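Local structure of protease (Penicillium cyclopium, 5Z6O) at residues Met133-Gly138 / Val157-Ala162; Leu205-Lys210 / Ser228-His233. The protein is a subtilisin-type serine endopeptidase of the proteinase K kind, which probably cleaves peptide bonds in proteins such as casein, gelatin and collagen through a charge-relay system. All coordinates share one frame; numbering follows the deposited sequence.

Contact 1 (Met133-Gly138 / Val157-Ala162). With PMS (phenylmethanesulfonic acid), chain C.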
loop_
_atom_site.group_PDB
_atom_site.type_symbol
_atom_site.label_atom_id
_atom_site.label_comp_id
_atom_site.label_asym_id
_atom_site.label_seq_id
_atom_site.Cartn_x
_atom_site.Cartn_y
_atom_site.Cartn_z
ATOM N N MET A 133 0.165 7.788 0.986
ATOM C CA MET A 133 1.528 7.350 1.200
ATOM C C MET A 133 1.511 5.886 1.571
ATOM O O MET A 133 0.729 5.473 2.429
ATOM C CB MET A 133 2.195 8.177 2.310
ATOM C CG MET A 133 3.630 7.736 2.589
ATOM S SD MET A 133 4.449 8.674 3.915
ATOM C CE MET A 133 4.719 10.248 3.119
ATOM N N ASN A 134 2.386 5.107 0.949
ATOM C CA ASN A 134 2.503 3.694 1.284
ATOM C C ASN A 134 3.852 3.437 1.952
ATOM O O ASN A 134 4.904 3.776 1.394
ATOM C CB ASN A 134 2.373 2.812 0.056
ATOM C CG ASN A 134 2.372 1.334 0.436
ATOM O OD1 ASN A 134 1.377 0.818 0.972
ATOM N ND2 ASN A 134 3.483 0.662 0.209
ATOM N N MET A 135 3.835 2.749 3.098
ATOM C CA MET A 135 5.079 2.435 3.819
ATOM C C MET A 135 5.111 0.932 4.041
ATOM O O MET A 135 4.505 0.441 4.983
ATOM C CB MET A 135 5.204 3.170 5.155
ATOM C CG MET A 135 5.577 4.637 4.925
ATOM S SD MET A 135 6.026 5.468 6.520
ATOM C CE MET A 135 7.504 4.615 7.014
ATOM N N SER A 136 5.790 0.216 3.169
ATOM C CA SER A 136 5.925 -1.232 3.320
ATOM C C SER A 136 7.242 -1.561 3.982
ATOM O O SER A 136 8.077 -2.222 3.406
ATOM C CB SER A 136 5.820 -1.919 1.960
ATOM O OG SER A 136 4.475 -1.917 1.479
ATOM N N LEU A 137 7.486 -0.986 5.140
ATOM C CA LEU A 137 8.697 -1.214 5.900
ATOM C C LEU A 137 8.326 -1.012 7.360
ATOM O O LEU A 137 7.290 -0.438 7.687
ATOM C CB LEU A 137 9.830 -0.266 5.499
ATOM C CG LEU A 137 9.499 1.229 5.556
ATOM C CD1 LEU A 137 9.725 1.830 6.941
ATOM C CD2 LEU A 137 10.316 1.995 4.501
ATOM N N GLY A 138 9.162 -1.511 8.237
ATOM C CA GLY A 138 8.793 -1.485 9.640
ATOM C C GLY A 138 10.015 -1.838 10.442
ATOM O O GLY A 138 11.026 -2.304 9.906
ATOM N N VAL A 157 -2.318 13.485 4.416
ATOM C CA VAL A 157 -1.869 12.381 3.564
ATOM C C VAL A 157 -2.281 11.059 4.228
ATOM O O VAL A 157 -1.902 10.799 5.372
ATOM C CB VAL A 157 -0.350 12.422 3.326
ATOM C CG1 VAL A 157 0.101 11.262 2.413
ATOM C CG2 VAL A 157 0.089 13.732 2.661
ATOM N N PHE A 158 -3.056 10.233 3.510
ATOM C CA PHE A 158 -3.469 8.934 4.033
ATOM C C PHE A 158 -2.240 8.040 4.074
ATOM O O PHE A 158 -1.406 8.091 3.170
ATOM C CB PHE A 158 -4.551 8.330 3.136
ATOM C CG PHE A 158 -4.807 6.849 3.374
ATOM C CD1 PHE A 158 -5.722 6.419 4.316
ATOM C CD2 PHE A 158 -4.114 5.900 2.640
ATOM C CE1 PHE A 158 -5.953 5.056 4.512
ATOM C CE2 PHE A 158 -4.340 4.549 2.810
ATOM C CZ PHE A 158 -5.262 4.122 3.740
ATOM N N LEU A 159 -2.109 7.226 5.131
ATOM C CA LEU A 159 -0.876 6.467 5.278
ATOM C C LEU A 159 -1.216 5.007 5.534
ATOM O O LEU A 159 -1.795 4.671 6.573
ATOM C CB LEU A 159 -0.005 7.066 6.396
ATOM C CG LEU A 159 1.304 6.322 6.714
ATOM C CD1 LEU A 159 2.127 6.015 5.452
ATOM C CD2 LEU A 159 2.101 7.173 7.696
ATOM N N SER A 160 -0.920 4.138 4.573
ATOM C CA SER A 160 -1.060 2.700 4.774
ATOM C C SER A 160 0.297 2.104 5.130
ATOM O O SER A 160 1.299 2.392 4.472
ATOM C CB SER A 160 -1.634 2.029 3.521
ATOM O OG SER A 160 -0.821 2.281 2.406
ATOM N N VAL A 161 0.321 1.266 6.167
ATOM C CA VAL A 161 1.549 0.715 6.734
ATOM C C VAL A 161 1.459 -0.797 6.835
ATOM O O VAL A 161 0.462 -1.323 7.344
ATOM C CB VAL A 161 1.791 1.322 8.140
ATOM C CG1 VAL A 161 3.017 0.751 8.756
ATOM C CG2 VAL A 161 1.947 2.852 8.046
ATOM N N ALA A 162 2.529 -1.487 6.427
ATOM C CA ALA A 162 2.613 -2.927 6.632
ATOM C C ALA A 162 2.656 -3.244 8.122
ATOM O O ALA A 162 3.359 -2.588 8.902
ATOM C CB ALA A 162 3.854 -3.487 5.947
HETATM C C PMS C . 9.363 -5.833 4.082
HETATM S S PMS C . 8.034 -6.559 3.082
HETATM C C1 PMS C . 8.855 -5.471 5.486
HETATM C C2 PMS C . 7.561 -5.016 5.711
HETATM C C3 PMS C . 7.145 -4.691 6.994
HETATM C C4 PMS C . 8.012 -4.823 8.068
HETATM C C5 PMS C . 9.305 -5.272 7.842
HETATM C C6 PMS C . 9.718 -5.608 6.564
HETATM O O2S PMS C . 8.569 -7.377 1.944
HETATM O O1S PMS C . 7.233 -7.560 3.860
HETATM O O HOH W 1 5.398 -0.771 9.796
#

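Contact 2 (Leu205-Lys210 / Ser228-His233). With PMS (phenylmethanesulfonic acid), chain C.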
loop_
_atom_site.group_PDB
_atom_site.type_symbol
_atom_site.label_atom_id
_atom_site.label_comp_id
_atom_site.label_asym_id
_atom_site.label_seq_id
_atom_site.Cartn_x
_atom_site.Cartn_y
_atom_site.Cartn_z
ATOM N N LEU A 205 -7.175 -3.803 9.044
ATOM C CA LEU A 205 -7.793 -4.822 8.177
ATOM C C LEU A 205 -6.701 -5.660 7.514
ATOM O O LEU A 205 -5.508 -5.367 7.617
ATOM C CB LEU A 205 -8.710 -4.205 7.112
ATOM C CG LEU A 205 -8.035 -3.388 6.033
ATOM C CD1 LEU A 205 -8.896 -3.439 4.741
ATOM C CD2 LEU A 205 -7.919 -1.912 6.445
ATOM N N TYR A 206 -7.142 -6.711 6.831
ATOM C CA TYR A 206 -6.320 -7.600 6.012
ATOM C C TYR A 206 -6.394 -7.181 4.556
ATOM O O TYR A 206 -7.416 -6.665 4.094
ATOM C CB TYR A 206 -6.801 -9.074 6.089
ATOM C CG TYR A 206 -6.340 -9.800 7.348
ATOM C CD1 TYR A 206 -6.995 -9.606 8.587
ATOM C CD2 TYR A 206 -5.231 -10.663 7.298
ATOM C CE1 TYR A 206 -6.529 -10.265 9.752
ATOM C CE2 TYR A 206 -4.770 -11.333 8.442
ATOM C CZ TYR A 206 -5.421 -11.135 9.646
ATOM O OH TYR A 206 -4.928 -11.826 10.729
ATOM N N ALA A 207 -5.323 -7.492 3.821
ATOM C CA ALA A 207 -5.342 -7.398 2.370
ATOM C C ALA A 207 -4.449 -8.495 1.845
ATOM O O ALA A 207 -3.603 -9.009 2.591
ATOM C CB ALA A 207 -4.851 -6.022 1.889
ATOM N N PRO A 208 -4.582 -8.857 0.569
ATOM C CA PRO A 208 -3.810 -9.982 0.022
ATOM C C PRO A 208 -2.321 -9.745 0.174
ATOM O O PRO A 208 -1.805 -8.687 -0.204
ATOM C CB PRO A 208 -4.224 -10.004 -1.454
ATOM C CG PRO A 208 -5.654 -9.559 -1.415
ATOM C CD PRO A 208 -5.660 -8.438 -0.355
ATOM N N GLY A 209 -1.627 -10.751 0.708
ATOM C CA GLY A 209 -0.233 -10.535 1.034
ATOM C C GLY A 209 0.654 -11.716 0.777
ATOM O O GLY A 209 1.862 -11.612 0.980
ATOM N N LYS A 210 0.097 -12.854 0.366
ATOM C CA LYS A 210 0.929 -14.024 0.088
ATOM C C LYS A 210 0.851 -14.354 -1.383
ATOM O O LYS A 210 -0.256 -14.429 -1.954
ATOM C CB LYS A 210 0.489 -15.234 0.922
ATOM C CG LYS A 210 1.292 -16.512 0.571
ATOM C CD LYS A 210 0.927 -17.661 1.523
ATOM C CE LYS A 210 1.821 -18.882 1.261
ATOM N NZ LYS A 210 1.280 -19.652 0.132
ATOM N N SER A 228 4.392 -6.327 3.359
ATOM C CA SER A 228 4.786 -5.333 2.355
ATOM C C SER A 228 3.913 -5.391 1.114
ATOM O O SER A 228 3.755 -4.375 0.422
ATOM C CB SER A 228 6.261 -5.530 1.918
ATOM O OG SER A 228 7.140 -5.247 3.009
ATOM N N MET A 229 3.440 -6.587 0.749
ATOM C CA MET A 229 2.578 -6.752 -0.418
ATOM C C MET A 229 1.124 -6.406 -0.120
ATOM O O MET A 229 0.364 -6.045 -1.027
ATOM C CB MET A 229 2.655 -8.203 -0.904
ATOM C CG MET A 229 3.946 -8.562 -1.681
ATOM S SD MET A 229 5.459 -8.468 -0.680
ATOM C CE MET A 229 6.301 -7.081 -1.390
ATOM N N ALA A 230 0.737 -6.501 1.140
ATOM C CA ALA A 230 -0.626 -6.243 1.561
ATOM C C ALA A 230 -0.898 -4.738 1.599
ATOM O O ALA A 230 -1.856 -4.259 0.985
ATOM C CB ALA A 230 -0.833 -6.893 2.940
ATOM N N ALA A 231 -0.011 -3.971 2.229
ATOM C CA ALA A 231 -0.240 -2.526 2.353
ATOM C C ALA A 231 -0.541 -1.799 1.036
ATOM O O ALA A 231 -1.456 -0.953 1.026
ATOM C CB ALA A 231 0.958 -1.865 3.051
ATOM N N PRO A 232 0.178 -2.024 -0.069
ATOM C CA PRO A 232 -0.112 -1.258 -1.282
ATOM C C PRO A 232 -1.458 -1.583 -1.898
ATOM O O PRO A 232 -1.986 -0.731 -2.636
ATOM C CB PRO A 232 1.063 -1.616 -2.229
ATOM C CG PRO A 232 1.632 -2.858 -1.690
ATOM C CD PRO A 232 1.434 -2.773 -0.194
ATOM N N HIS A 233 -2.050 -2.757 -1.625
ATOM C CA HIS A 233 -3.440 -2.939 -2.063
ATOM C C HIS A 233 -4.319 -1.880 -1.422
ATOM O O HIS A 233 -5.245 -1.355 -2.055
ATOM C CB HIS A 233 -3.978 -4.331 -1.690
ATOM C CG HIS A 233 -3.396 -5.468 -2.491
ATOM N ND1 HIS A 233 -2.195 -6.076 -2.174
ATOM C CD2 HIS A 233 -3.882 -6.140 -3.569
ATOM C CE1 HIS A 233 -1.973 -7.076 -3.018
ATOM N NE2 HIS A 233 -2.983 -7.138 -3.870
HETATM C C PMS C . 9.363 -5.833 4.082
HETATM S S PMS C . 8.034 -6.559 3.082
HETATM C C1 PMS C . 8.855 -5.471 5.486
HETATM C C2 PMS C . 7.561 -5.016 5.711
HETATM C C3 PMS C . 7.145 -4.691 6.994
HETATM C C4 PMS C . 8.012 -4.823 8.068
HETATM C C5 PMS C . 9.305 -5.272 7.842
HETATM C C6 PMS C . 9.718 -5.608 6.564
HETATM O O2S PMS C . 8.569 -7.377 1.944
HETATM O O1S PMS C . 7.233 -7.560 3.860
#

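Contact 1 (Met133-Gly138 / Val157-Ala162)
Met133 through Met135 run parallel to Leu159 through Val161, their segment axes 18° apart, and four backbone bonds zip them together, from Met133 N to Phe158 O (2.7 Å) through to Ala162 N to Met135 O (3.1 Å). With helix 143-154 between them in sequence, the strands form a beta-alpha-beta unit of the subtilase core. On one face of the sheet, Leu159 and Met133 lie alongside each other. Both have CG anti to the backbone N (chi1 179° in Met133), which extends the methionine so that its CG meets Leu159 CD1 at 3.7 Å. Met135 crosses Leu159 at a slant, its CG 3.8 Å from the same CD1. Flexible, unbranched methionines suit this apolar face, which helices 108-124 and 143-154 pack against. The other face lies under helix 227-245, with Ser160 small enough to fit against Ala235 and Asn134 against Ala231. At the C-terminal ends of the strands, a water donates to both Leu137 O and Ala162 O. Here the two segments line the pocket for the inhibitor's phenyl ring, as in the S1 site of subtilisins: Gly138 N lies 3.5 Å from ring atom C4, and the small methyl CB of Ala162 is 3.7 Å from C3.

Contact 2 (Leu205-Lys210 / Ser228-His233)
Met229 O accepts a hydrogen bond of 2.8 Å from ND1 of His233, whose ring rests on Pro208. The bond is bent, 135° at the hydrogen, but the oxygen lies close to the ring plane, and the link helps set the rotation of the imidazole. It links residues four apart in the kinked first turns of the helix, where the backbone N of His233 makes a weak bond to Ala230 O. With CG anti to its carbonyl carbon (chi1 -71°), His233 presents one ring face to Pro208, whose CB stands over it toward the rim, 4.2 Å from the centroid: a CH-pi contact suited to the rigid proline ring. Pro208 O turns to the helix as well, 3.2 Å from Ala230 CA in a CA-H...O contact. Around it the residues are small. Ala207 CB meets Ala230 CB at 4.2 Å, and Gly209, without a side chain, lets its backbone come close to the helix beside Ala230 CB. Met229 starts toward Gly209, then bends away to His73 and His76. Just before Met229 in the chain, Ser228, the charge-relay serine, is sulfonylated, OG to the inhibitor's S 1.6 Å. Its backbone N donates to O1S at 3.1 Å, and Asn165 ND2 also bonds to the inhibitor, an arrangement consistent with the oxyanion hole of subtilisins. Strand 205-208, at the sheet edge beside strand 182-187, runs across the start of helix 227-245 at 103°; Ile184 touches Ala207 and Ala230, while helix 73-82 packs on Pro232 and His233.

The two contacts follow one another along the chain, the first closing before the second opens, and their centres lie 11 Å apart. Both involve the seven-stranded parallel sheet: contact 1 joins two neighbouring central strands, whereas contact 2 joins the edge strand 205-208 to helix 227-245. That helix also packs on the Asn134 and Ser160 face of contact 1. A probable hydrogen bond from Ser136 OG to Ser228 O, 2.8 Å, ties the loop just after strand 131-135 to the start of the helix. The bound inhibitor touches both, its phenyl ring at contact 1 and its sulfonyl group at contact 2: strand ends and loop line its pocket, probably the substrate's, while the helix start carries the nucleophilic serine.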